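Local structure of probable glucarate dehydratase (Mycobacterium smegmatis str. MC2 155, 3VDG) at residues N26-R34 / A89-F98; A162-S170 / F388-P396. The protein is probably a glucarate dehydratase of the enolase superfamily, a metal-dependent lyase that would remove water from an acid sugar such as glucarate. One frame throughout, in Å; residues are numbered along the deposited sequence.

Interaction 1: residues N26-R34 / A89-F98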
ATOM      1  N   ASN A  26      21.862  -7.651  16.068  1.00 21.42           N
ATOM      2  CA  ASN A  26      21.353  -7.413  14.722  1.00 27.46           C
ATOM      3  C   ASN A  26      20.368  -6.236  14.720  1.00 28.76           C
ATOM      4  O   ASN A  26      19.377  -6.207  13.962  1.00 25.05           O
ATOM      5  CB  ASN A  26      20.682  -8.668  14.176  1.00 23.67           C
ATOM      6  CG  ASN A  26      20.398  -8.563  12.692  1.00 28.62           C
ATOM      7  OD1 ASN A  26      21.133  -7.895  11.967  1.00 27.14           O
ATOM      8  ND2 ASN A  26      19.315  -9.200  12.236  1.00 27.30           N
ATOM      9  N   ARG A  27      20.666  -5.254  15.561  1.00 20.35           N
ATOM     10  CA  ARG A  27      19.746  -4.143  15.812  1.00 21.34           C
ATOM     11  C   ARG A  27      20.377  -2.803  15.451  1.00 27.68           C
ATOM     12  O   ARG A  27      21.544  -2.531  15.783  1.00 21.61           O
ATOM     13  CB  ARG A  27      19.317  -4.147  17.298  1.00 19.52           C
ATOM     14  CG  ARG A  27      18.437  -2.963  17.717  1.00 22.98           C
ATOM     15  CD  ARG A  27      17.721  -3.245  19.040  1.00 24.09           C
ATOM     16  NE  ARG A  27      16.947  -2.096  19.525  1.00 23.79           N
ATOM     17  CZ  ARG A  27      15.701  -1.821  19.135  1.00 27.69           C
ATOM     18  NH1 ARG A  27      15.076  -2.616  18.264  1.00 21.71           N
ATOM     19  NH2 ARG A  27      15.071  -0.761  19.622  1.00 23.47           N
ATOM     20  N   ILE A  28      19.612  -1.976  14.746  1.00 17.73           N
ATOM     21  CA  ILE A  28      20.039  -0.602  14.447  1.00 16.29           C
ATOM     22  C   ILE A  28      18.892   0.342  14.773  1.00 20.41           C
ATOM     23  O   ILE A  28      17.827   0.302  14.156  1.00 21.62           O
ATOM     24  CB  ILE A  28      20.526  -0.430  12.995  1.00 22.93           C
ATOM     25  CG1 ILE A  28      20.735   1.062  12.667  1.00 18.56           C
ATOM     26  CG2 ILE A  28      19.593  -1.127  12.006  1.00 23.51           C
ATOM     27  CD1 ILE A  28      21.475   1.245  11.359  1.00 22.40           C
ATOM     28  N   ARG A  29      19.099   1.166  15.779  1.00 18.00           N
ATOM     29  CA  ARG A  29      18.006   1.902  16.352  1.00 20.28           C
ATOM     30  C   ARG A  29      18.374   3.373  16.530  1.00 21.54           C
ATOM     31  O   ARG A  29      19.553   3.755  16.506  1.00 22.61           O
ATOM     32  CB  ARG A  29      17.557   1.258  17.670  1.00 23.56           C
ATOM     33  CG  ARG A  29      18.643   1.179  18.744  1.00 29.10           C
ATOM     34  CD  ARG A  29      18.691   2.463  19.565  1.00 29.57           C
ATOM     35  NE  ARG A  29      19.583   2.346  20.721  1.00 27.17           N
ATOM     36  CZ  ARG A  29      19.692   3.264  21.676  1.00 30.92           C
ATOM     37  NH1 ARG A  29      18.956   4.376  21.634  1.00 25.72           N
ATOM     38  NH2 ARG A  29      20.508   3.056  22.700  1.00 32.75           N
ATOM     39  N   ILE A  30      17.352   4.186  16.703  1.00 22.22           N
ATOM     40  CA  ILE A  30      17.510   5.626  16.736  1.00 23.59           C
ATOM     41  C   ILE A  30      18.070   6.068  18.089  1.00 20.84           C
ATOM     42  O   ILE A  30      17.582   5.621  19.133  1.00 21.96           O
ATOM     43  CB  ILE A  30      16.129   6.287  16.514  1.00 21.48           C
ATOM     44  CG1 ILE A  30      15.644   5.988  15.081  1.00 19.81           C
ATOM     45  CG2 ILE A  30      16.198   7.791  16.818  1.00 18.64           C
ATOM     46  CD1 ILE A  30      14.141   6.178  14.885  1.00 18.72           C
ATOM     47  N   THR A  31      19.074   6.949  18.065  1.00 21.63           N
ATOM     48  CA  THR A  31      19.622   7.502  19.303  1.00 25.50           C
ATOM     49  C   THR A  31      19.199   8.963  19.502  1.00 33.67           C
ATOM     50  O   THR A  31      19.247   9.486  20.602  1.00 25.65           O
ATOM     51  CB  THR A  31      21.155   7.395  19.340  1.00 31.96           C
ATOM     52  OG1 THR A  31      21.700   8.012  18.171  1.00 25.95           O
ATOM     53  CG2 THR A  31      21.597   5.912  19.407  1.00 27.29           C
ATOM     54  N   GLY A  32      18.753   9.618  18.438  1.00 23.62           N
ATOM     55  CA  GLY A  32      18.367  11.023  18.531  1.00 23.29           C
ATOM     56  C   GLY A  32      18.135  11.590  17.146  1.00 26.91           C
ATOM     57  O   GLY A  32      18.395  10.919  16.147  1.00 24.14           O
ATOM     58  N   ALA A  33      17.608  12.812  17.087  1.00 23.58           N
ATOM     59  CA  ALA A  33      17.475  13.528  15.826  1.00 26.93           C
ATOM     60  C   ALA A  33      17.902  14.975  16.019  1.00 33.38           C
ATOM     61  O   ALA A  33      17.591  15.600  17.033  1.00 29.38           O
ATOM     62  CB  ALA A  33      16.043  13.482  15.340  1.00 21.22           C
ATOM     63  N   ARG A  34      18.626  15.495  15.042  1.00 21.19           N
ATOM     64  CA  ARG A  34      18.972  16.911  14.985  1.00 24.39           C
ATOM     65  C   ARG A  34      18.078  17.556  13.924  1.00 28.41           C
ATOM     66  O   ARG A  34      18.108  17.147  12.767  1.00 26.89           O
ATOM     67  CB  ARG A  34      20.443  17.053  14.585  1.00 25.84           C
ATOM     68  CG  ARG A  34      21.389  16.541  15.671  1.00 28.40           C
ATOM     69  CD  ARG A  34      22.804  16.438  15.151  1.00 32.86           C
ATOM     70  NE  ARG A  34      22.996  15.256  14.319  1.00 31.61           N
ATOM     71  CZ  ARG A  34      23.919  15.181  13.366  1.00 31.05           C
ATOM     72  NH1 ARG A  34      24.714  16.215  13.135  1.00 29.88           N
ATOM     73  NH2 ARG A  34      24.056  14.086  12.644  1.00 28.76           N
ATOM     74  N   ALA A  89      10.745  13.470  17.746  1.00 21.68           N
ATOM     75  CA  ALA A  89      12.120  12.996  17.892  1.00 22.00           C
ATOM     76  C   ALA A  89      12.318  12.354  19.263  1.00 32.20           C
ATOM     77  O   ALA A  89      12.933  11.286  19.377  1.00 28.26           O
ATOM     78  CB  ALA A  89      13.099  14.146  17.697  1.00 23.51           C
ATOM     79  N   HIS A  90      11.796  12.993  20.306  1.00 27.10           N
ATOM     80  CA  HIS A  90      11.952  12.466  21.666  0.50 27.05           C
ATOM     81  C   HIS A  90      11.232  11.151  21.818  1.00 28.08           C
ATOM     82  O   HIS A  90      11.743  10.202  22.434  1.00 24.71           O
ATOM     83  CB  HIS A  90      11.453  13.479  22.702  0.50 29.24           C
ATOM     84  CG  HIS A  90      11.538  12.987  24.130  0.50 32.95           C
ATOM     85  ND1 HIS A  90      12.700  12.943  24.814  0.50 36.69           N
ATOM     86  CD2 HIS A  90      10.553  12.521  24.999  0.50 41.33           C
ATOM     87  CE1 HIS A  90      12.473  12.465  26.052  0.50 33.98           C
ATOM     88  NE2 HIS A  90      11.160  12.206  26.164  0.50 36.60           N
ATOM     89  N   ALA A  91      10.043  11.059  21.232  1.00 22.57           N
ATOM     90  CA  ALA A  91       9.205   9.857  21.345  1.00 20.78           C
ATOM     91  C   ALA A  91       9.782   8.606  20.678  1.00 25.84           C
ATOM     92  O   ALA A  91       9.411   7.479  21.024  1.00 23.76           O
ATOM     93  CB  ALA A  91       7.813  10.136  20.762  1.00 23.41           C
ATOM     94  N   ILE A  92      10.649   8.779  19.693  1.00 18.14           N
ATOM     95  CA  ILE A  92      11.074   7.605  18.904  1.00 23.83           C
ATOM     96  C   ILE A  92      12.497   7.161  19.189  1.00 27.12           C
ATOM     97  O   ILE A  92      12.971   6.210  18.587  1.00 19.47           O
ATOM     98  CB  ILE A  92      10.889   7.821  17.389  1.00 20.57           C
ATOM     99  CG1 ILE A  92      11.784   8.952  16.908  1.00 20.25           C
ATOM    100  CG2 ILE A  92       9.437   8.168  17.106  1.00 20.13           C
ATOM    101  CD1 ILE A  92      11.711   9.155  15.397  1.00 27.82           C
ATOM    102  N   VAL A  93      13.182   7.835  20.111  1.00 22.11           N
ATOM    103  CA  VAL A  93      14.497   7.338  20.539  1.00 19.92           C
ATOM    104  C   VAL A  93      14.357   5.901  21.062  1.00 24.91           C
ATOM    105  O   VAL A  93      13.417   5.576  21.799  1.00 25.10           O
ATOM    106  CB  VAL A  93      15.137   8.261  21.608  1.00 25.13           C
ATOM    107  CG1 VAL A  93      16.401   7.629  22.182  1.00 30.10           C
ATOM    108  CG2 VAL A  93      15.449   9.621  20.995  1.00 22.12           C
ATOM    109  N   GLY A  94      15.276   5.030  20.650  1.00 21.91           N
ATOM    110  CA  GLY A  94      15.211   3.648  21.079  1.00 22.61           C
ATOM    111  C   GLY A  94      14.341   2.772  20.191  1.00 24.84           C
ATOM    112  O   GLY A  94      13.897   1.723  20.627  1.00 25.17           O
ATOM    113  N   ARG A  95      14.094   3.180  18.944  1.00 23.55           N
ATOM    114  CA  ARG A  95      13.278   2.351  18.039  1.00 22.60           C
ATOM    115  C   ARG A  95      14.073   1.990  16.793  1.00 22.98           C
ATOM    116  O   ARG A  95      14.811   2.814  16.272  1.00 19.95           O
ATOM    117  CB  ARG A  95      11.992   3.076  17.629  1.00 22.23           C
ATOM    118  CG  ARG A  95      11.127   3.476  18.813  1.00 23.34           C
ATOM    119  CD  ARG A  95      10.581   2.239  19.532  1.00 21.16           C
ATOM    120  NE  ARG A  95      10.014   2.603  20.824  1.00 24.90           N
ATOM    121  CZ  ARG A  95       9.332   1.766  21.597  1.00 28.57           C
ATOM    122  NH1 ARG A  95       9.142   0.520  21.206  1.00 26.07           N
ATOM    123  NH2 ARG A  95       8.837   2.179  22.749  1.00 26.30           N
ATOM    124  N   SER A  96      13.925   0.755  16.317  1.00 19.86           N
ATOM    125  CA  SER A  96      14.591   0.286  15.103  0.50 17.66           C
ATOM    126  C   SER A  96      14.177   1.129  13.906  1.00 22.79           C
ATOM    127  O   SER A  96      13.001   1.433  13.772  1.00 19.85           O
ATOM    128  CB  SER A  96      14.178  -1.152  14.812  0.50 11.34           C
ATOM    129  OG  SER A  96      14.666  -1.559  13.543  0.50  5.94           O
ATOM    130  N   VAL A  97      15.108   1.444  13.011  1.00 20.97           N
ATOM    131  CA  VAL A  97      14.766   2.235  11.824  1.00 18.86           C
ATOM    132  C   VAL A  97      13.949   1.409  10.846  1.00 21.87           C
ATOM    133  O   VAL A  97      13.434   1.957   9.888  1.00 17.49           O
ATOM    134  CB  VAL A  97      16.015   2.786  11.081  1.00 19.82           C
ATOM    135  CG1 VAL A  97      16.772   3.787  11.956  1.00 20.11           C
ATOM    136  CG2 VAL A  97      16.942   1.659  10.634  1.00 18.35           C
ATOM    137  N   PHE A  98      13.849   0.094  11.069  1.00 18.80           N
ATOM    138  CA  PHE A  98      12.987  -0.748  10.237  1.00 19.93           C
ATOM    139  C   PHE A  98      11.555  -0.813  10.783  1.00 25.39           C
ATOM    140  O   PHE A  98      10.643  -1.308  10.113  1.00 23.87           O
ATOM    141  CB  PHE A  98      13.568  -2.166  10.114  1.00 16.41           C
ATOM    142  CG  PHE A  98      14.804  -2.232   9.258  1.00 18.37           C
ATOM    143  CD1 PHE A  98      14.704  -2.457   7.888  1.00 15.55           C
ATOM    144  CD2 PHE A  98      16.066  -2.059   9.819  1.00 19.27           C
ATOM    145  CE1 PHE A  98      15.828  -2.511   7.087  1.00 15.65           C
ATOM    146  CE2 PHE A  98      17.198  -2.105   9.019  1.00 15.75           C
ATOM    147  CZ  PHE A  98      17.084  -2.331   7.655  1.00 17.65           C
TER
HETATM  148  O   HOH W   1      17.047  -3.016  14.124  1.00 19.06           O
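Ile30 reaches from the start of strand 30-41 into the loop that follows helix 79-92. Ile30 CB lies 3.8 Å from Ile92 O. Ile30 CG1 stands beside the backbone N (chi1 -67°) and meets Val97 CG1 at 4.0 Å. Arg95 O lies alongside CB, CG1 and CD1, nearest to Ile30 CG1 at 3.5 Å. CG2 rests near Val93 CA. At the tip, Ile30 CD1 touches Ile92 CD1 at 3.9 Å, the two side chains crossing obliquely.

The backbone of Ile30 is held too. Ile30 N donates to Arg95 O (2.9 Å). Ile30 O takes Gly94 N at 2.8 Å on one face and Arg29 NH1 on the other, so two donors grip it. Gly94 belongs to a type II turn, Ile92 to Arg95. Further along, Val97 N binds Ile28 O (3.2 Å). In one of two Ser96 conformers, OG accepts from Phe98 N in an ST turn, and a water links this OG to Ile28 N.

On helix 79-92, Ala89 CB meets Ala33 CB at 3.8 Å. Ile30 and Ile92 both rest on Ile103 of helix 100-111, and Ala33 and Ile92 on Phe139 of helix 131-151. Strand 55-65 pairs with 30-41, and its Leu63 also touches Ile30.

Interaction 2: residues A162-S170 / F388-P396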
ATOM      1  N   ALA A 162      12.710   0.238  -8.579  1.00 17.22           N
ATOM      2  CA  ALA A 162      12.470   1.171  -9.678  1.00 20.18           C
ATOM      3  C   ALA A 162      11.778   0.446 -10.820  1.00 21.97           C
ATOM      4  O   ALA A 162      12.072  -0.724 -11.093  1.00 22.77           O
ATOM      5  CB  ALA A 162      13.792   1.757 -10.171  1.00 25.28           C
ATOM      6  N   VAL A 163      10.871   1.147 -11.494  1.00 18.75           N
ATOM      7  CA  VAL A 163      10.321   0.655 -12.755  1.00 22.34           C
ATOM      8  C   VAL A 163      10.774   1.544 -13.922  1.00 23.40           C
ATOM      9  O   VAL A 163      10.461   1.251 -15.071  1.00 22.07           O
ATOM     10  CB  VAL A 163       8.775   0.571 -12.749  1.00 23.79           C
ATOM     11  CG1 VAL A 163       8.301  -0.370 -11.655  1.00 22.58           C
ATOM     12  CG2 VAL A 163       8.146   1.957 -12.585  1.00 20.34           C
ATOM     13  N   ARG A 164      11.485   2.632 -13.626  1.00 22.68           N
ATOM     14  CA  ARG A 164      12.004   3.551 -14.664  1.00 21.32           C
ATOM     15  C   ARG A 164      13.334   4.100 -14.155  1.00 19.97           C
ATOM     16  O   ARG A 164      13.542   4.173 -12.942  1.00 24.22           O
ATOM     17  CB  ARG A 164      11.012   4.686 -14.983  1.00 26.41           C
ATOM     18  CG  ARG A 164      10.560   5.514 -13.767  1.00 20.88           C
ATOM     19  CD  ARG A 164       9.432   6.495 -14.113  1.00 23.20           C
ATOM     20  NE  ARG A 164       8.198   5.837 -14.557  1.00 18.75           N
ATOM     21  CZ  ARG A 164       7.240   5.385 -13.748  1.00 29.39           C
ATOM     22  NH1 ARG A 164       6.178   4.791 -14.263  1.00 26.03           N
ATOM     23  NH2 ARG A 164       7.343   5.501 -12.421  1.00 19.79           N
ATOM     24  N   ASP A 165      14.240   4.478 -15.058  1.00 22.26           N
ATOM     25  CA  ASP A 165      15.558   4.886 -14.578  0.50 25.54           C
ATOM     26  C   ASP A 165      15.659   6.390 -14.322  1.00 23.11           C
ATOM     27  O   ASP A 165      16.631   6.858 -13.733  1.00 22.78           O
ATOM     28  CB  ASP A 165      16.694   4.375 -15.484  0.50 41.83           C
ATOM     29  CG  ASP A 165      16.698   5.022 -16.855  0.50 38.09           C
ATOM     30  OD1 ASP A 165      17.592   4.685 -17.661  0.50 82.09           O
ATOM     31  OD2 ASP A 165      15.818   5.865 -17.130  0.50 49.41           O
ATOM     32  N   ALA A 166      14.642   7.140 -14.722  1.00 21.10           N
ATOM     33  CA  ALA A 166      14.685   8.595 -14.592  1.00 23.97           C
ATOM     34  C   ALA A 166      13.268   9.098 -14.378  1.00 21.38           C
ATOM     35  O   ALA A 166      12.329   8.503 -14.876  1.00 22.26           O
ATOM     36  CB  ALA A 166      15.250   9.206 -15.874  1.00 24.39           C
ATOM     37  N   VAL A 167      13.123  10.198 -13.654  1.00 19.48           N
ATOM     38  CA  VAL A 167      11.795  10.732 -13.340  1.00 18.65           C
ATOM     39  C   VAL A 167      11.592  12.096 -14.021  1.00 20.29           C
ATOM     40  O   VAL A 167      12.350  13.026 -13.783  1.00 20.52           O
ATOM     41  CB  VAL A 167      11.635  10.914 -11.825  1.00 19.71           C
ATOM     42  CG1 VAL A 167      10.303  11.596 -11.519  1.00 21.32           C
ATOM     43  CG2 VAL A 167      11.704   9.547 -11.132  1.00 18.34           C
ATOM     44  N   PRO A 168      10.559  12.210 -14.867  1.00 21.49           N
ATOM     45  CA  PRO A 168      10.290  13.471 -15.567  1.00 21.63           C
ATOM     46  C   PRO A 168       9.566  14.477 -14.675  1.00 21.43           C
ATOM     47  O   PRO A 168       8.693  14.095 -13.890  1.00 21.87           O
ATOM     48  CB  PRO A 168       9.401  13.035 -16.750  1.00 25.35           C
ATOM     49  CG  PRO A 168       8.757  11.775 -16.293  1.00 33.51           C
ATOM     50  CD  PRO A 168       9.765  11.089 -15.401  1.00 23.43           C
ATOM     51  N   PHE A 169       9.957  15.745 -14.783  1.00 20.17           N
ATOM     52  CA  PHE A 169       9.351  16.819 -14.021  1.00 22.28           C
ATOM     53  C   PHE A 169       8.776  17.866 -14.971  1.00 28.72           C
ATOM     54  O   PHE A 169       9.128  17.915 -16.160  1.00 22.30           O
ATOM     55  CB  PHE A 169      10.370  17.478 -13.105  1.00 22.43           C
ATOM     56  CG  PHE A 169      10.750  16.636 -11.922  1.00 24.83           C
ATOM     57  CD1 PHE A 169      10.166  16.854 -10.675  1.00 20.35           C
ATOM     58  CD2 PHE A 169      11.691  15.621 -12.055  1.00 21.90           C
ATOM     59  CE1 PHE A 169      10.508  16.066  -9.574  1.00 19.49           C
ATOM     60  CE2 PHE A 169      12.043  14.838 -10.962  1.00 24.45           C
ATOM     61  CZ  PHE A 169      11.449  15.056  -9.724  1.00 23.86           C
ATOM     62  N   SER A 170       7.891  18.703 -14.441  1.00 23.89           N
ATOM     63  CA  SER A 170       7.295  19.780 -15.241  1.00 23.24           C
ATOM     64  C   SER A 170       7.970  21.119 -14.958  1.00 27.24           C
ATOM     65  O   SER A 170       8.649  21.284 -13.943  1.00 23.21           O
ATOM     66  CB  SER A 170       5.801  19.892 -14.955  1.00 28.21           C
ATOM     67  OG  SER A 170       5.593  20.169 -13.584  1.00 29.79           O
ATOM     68  N   PHE A 388      19.372  17.610 -13.534  1.00 25.61           N
ATOM     69  CA  PHE A 388      18.282  17.536 -14.489  1.00 24.41           C
ATOM     70  C   PHE A 388      18.860  17.439 -15.893  1.00 33.46           C
ATOM     71  O   PHE A 388      19.763  18.189 -16.253  1.00 29.64           O
ATOM     72  CB  PHE A 388      17.409  18.775 -14.395  1.00 24.70           C
ATOM     73  CG  PHE A 388      16.528  18.798 -13.190  1.00 22.76           C
ATOM     74  CD1 PHE A 388      15.182  18.465 -13.298  1.00 27.59           C
ATOM     75  CD2 PHE A 388      17.051  19.099 -11.939  1.00 24.08           C
ATOM     76  CE1 PHE A 388      14.359  18.477 -12.172  1.00 24.24           C
ATOM     77  CE2 PHE A 388      16.237  19.109 -10.815  1.00 25.11           C
ATOM     78  CZ  PHE A 388      14.895  18.797 -10.928  1.00 28.29           C
ATOM     79  N   CYS A 389      18.343  16.519 -16.687  1.00 30.49           N
ATOM     80  CA  CYS A 389      18.782  16.409 -18.066  1.00 30.02           C
ATOM     81  C   CYS A 389      17.573  16.070 -18.896  1.00 23.35           C
ATOM     82  O   CYS A 389      16.869  15.081 -18.631  1.00 26.09           O
ATOM     83  CB  CYS A 389      19.870  15.336 -18.233  1.00 37.84           C
ATOM     84  SG  CYS A 389      20.369  15.116 -19.969  1.00 59.68           S
ATOM     85  N   ASP A 390      17.291  16.915 -19.880  1.00 28.25           N
ATOM     86  CA  ASP A 390      16.115  16.719 -20.701  1.00 27.99           C
ATOM     87  C   ASP A 390      14.860  16.567 -19.844  1.00 24.20           C
ATOM     88  O   ASP A 390      13.965  15.773 -20.162  1.00 27.05           O
ATOM     89  CB  ASP A 390      16.278  15.487 -21.599  1.00 35.47           C
ATOM     90  CG  ASP A 390      17.417  15.636 -22.592  1.00 80.12           C
ATOM     91  OD1 ASP A 390      17.835  16.785 -22.849  1.00 52.65           O
ATOM     92  OD2 ASP A 390      17.898  14.609 -23.110  1.00 65.50           O
ATOM     93  N   GLY A 391      14.784  17.337 -18.766  1.00 20.91           N
ATOM     94  CA  GLY A 391      13.516  17.438 -18.020  1.00 23.96           C
ATOM     95  C   GLY A 391      13.350  16.333 -16.971  1.00 30.12           C
ATOM     96  O   GLY A 391      12.326  16.263 -16.321  1.00 24.74           O
ATOM     97  N   GLU A 392      14.363  15.478 -16.804  1.00 23.11           N
ATOM     98  CA  GLU A 392      14.228  14.340 -15.902  0.50 23.02           C
ATOM     99  C   GLU A 392      15.454  14.199 -15.016  1.00 24.23           C
ATOM    100  O   GLU A 392      16.530  14.727 -15.327  1.00 24.86           O
ATOM    101  CB  GLU A 392      13.969  13.056 -16.695  0.50 19.09           C
ATOM    102  CG  GLU A 392      15.061  12.771 -17.711  0.50 24.52           C
ATOM    103  CD  GLU A 392      14.822  11.517 -18.523  0.50 34.24           C
ATOM    104  OE1 GLU A 392      15.815  10.982 -19.059  0.50 31.71           O
ATOM    105  OE2 GLU A 392      13.657  11.072 -18.627  0.50 48.84           O
ATOM    106  N   VAL A 393      15.272  13.526 -13.878  1.00 22.02           N
ATOM    107  CA  VAL A 393      16.366  13.267 -12.939  1.00 20.59           C
ATOM    108  C   VAL A 393      16.560  11.749 -12.872  1.00 22.25           C
ATOM    109  O   VAL A 393      15.600  11.019 -12.633  1.00 21.24           O
ATOM    110  CB  VAL A 393      16.039  13.762 -11.512  1.00 22.29           C
ATOM    111  CG1 VAL A 393      17.219  13.492 -10.567  1.00 19.09           C
ATOM    112  CG2 VAL A 393      15.662  15.243 -11.532  1.00 22.97           C
ATOM    113  N   GLN A 394      17.763  11.286 -13.101  1.00 22.12           N
ATOM    114  CA  GLN A 394      18.063   9.880 -13.024  0.50 23.91           C
ATOM    115  C   GLN A 394      17.945   9.384 -11.569  1.00 20.19           C
ATOM    116  O   GLN A 394      18.394  10.049 -10.711  1.00 21.27           O
ATOM    117  CB  GLN A 394      19.456   9.634 -13.572  0.50 32.74           C
ATOM    118  CG  GLN A 394      19.814   8.177 -13.588  0.50 35.44           C
ATOM    119  CD  GLN A 394      20.905   7.816 -14.590  0.50 73.51           C
ATOM    120  OE1 GLN A 394      21.976   8.414 -14.612  0.50 45.14           O
ATOM    121  NE2 GLN A 394      20.627   6.816 -15.416  0.50 42.78           N
ATOM    122  N   VAL A 395      17.341   8.244 -11.327  1.00 22.24           N
ATOM    123  CA  VAL A 395      17.208   7.762  -9.948  1.00 21.02           C
ATOM    124  C   VAL A 395      18.603   7.337  -9.457  1.00 21.50           C
ATOM    125  O   VAL A 395      19.297   6.624 -10.168  1.00 20.38           O
ATOM    126  CB  VAL A 395      16.140   6.644  -9.823  1.00 28.42           C
ATOM    127  CG1 VAL A 395      16.487   5.427 -10.656  1.00 34.04           C
ATOM    128  CG2 VAL A 395      15.935   6.245  -8.367  1.00 24.92           C
ATOM    129  N   PRO A 396      19.037   7.823  -8.276  1.00 22.05           N
ATOM    130  CA  PRO A 396      20.351   7.399  -7.770  1.00 21.79           C
ATOM    131  C   PRO A 396      20.377   5.883  -7.538  1.00 29.50           C
ATOM    132  O   PRO A 396      19.377   5.310  -7.088  1.00 22.18           O
ATOM    133  CB  PRO A 396      20.471   8.134  -6.425  1.00 23.96           C
ATOM    134  CG  PRO A 396      19.587   9.343  -6.576  1.00 26.93           C
ATOM    135  CD  PRO A 396      18.426   8.872  -7.429  1.00 19.64           C
TER
HETATM  136  O   HOH W   2      19.191   5.332 -12.829  1.00 48.59           O
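Phe169 and Phe388 share a similar first torsion, chi1 -73° and -74°, which sets each ring beside its own backbone N. With these torsions the edge of Phe388 points to the face of Phe169. The pair is T-shaped, with centroids 5.6 Å apart and planes at 64°. Phe388 CE1 makes the closest approach, 3.9 Å from Phe169 CD2. Val393 wedges in as well. Val393 CG2 sits over the centre of the Phe388 ring and lies 3.7 Å from Phe169 CE2, so one methyl group serves both rings. The Phe169 side chain is about 14 Å from the bound sodium ion.

The backbones form an antiparallel ladder. Val167 and Val393 are the hydrogen-bonded pair, with Val167 N to Val393 O at 2.8 Å and Val393 N to Val167 O at 3.0 Å. Ala166-Gln394 and Pro168-Glu392 are the non-hydrogen-bonded pairs on either side. Phe169 N closes one end on Gly391 O at 2.9 Å. Gly391 lies in the type I' turn from Cys389 to Glu392, which joins the two short strands. At the other end Val395 N binds Asp165 O, and a water donates to both Asp165 O and Val395 O.

The face with Ala166 and Glu392 is different. The Glu392 chain runs extended beyond CG, and in the conformer described Glu392 CD lies 3.5 Å from Ala166 CB.

Strand 392-394 pairs antiparallel with strand 166-174, which runs parallel to 213-216 in the barrel expected of the enolase superfamily. The chemistry is divided. Glu392 directs its CB to the face opposite Val167 and Val393. Apolar groups fill the Val167-Val393 face, where Val167 meets Ala359 and Phe169 meets Leu352 of helix 349-360. Backbone bonds fix the register, and the contact reads as a joint of the barrel, not as part of the metal site.

From the N terminus, interaction 1 comes first. It closes a loop of 54 residues that holds most of the three-stranded antiparallel sheet and helix 79-92. The chain then passes through helices 100-111 and 131-151 and opens interaction 2. This second loop is far longer, 217 residues, and contains the parallel strands from 213-216 to 339-342 with their helices. The two loops follow in series and neither nest nor cross. Interaction 1 ties the first strand to the helical part of the N-terminal region. Interaction 2 joins the first barrel strand to a late hairpin. Their nearest atoms are about 16 Å apart, and both contacts reach the second subunit.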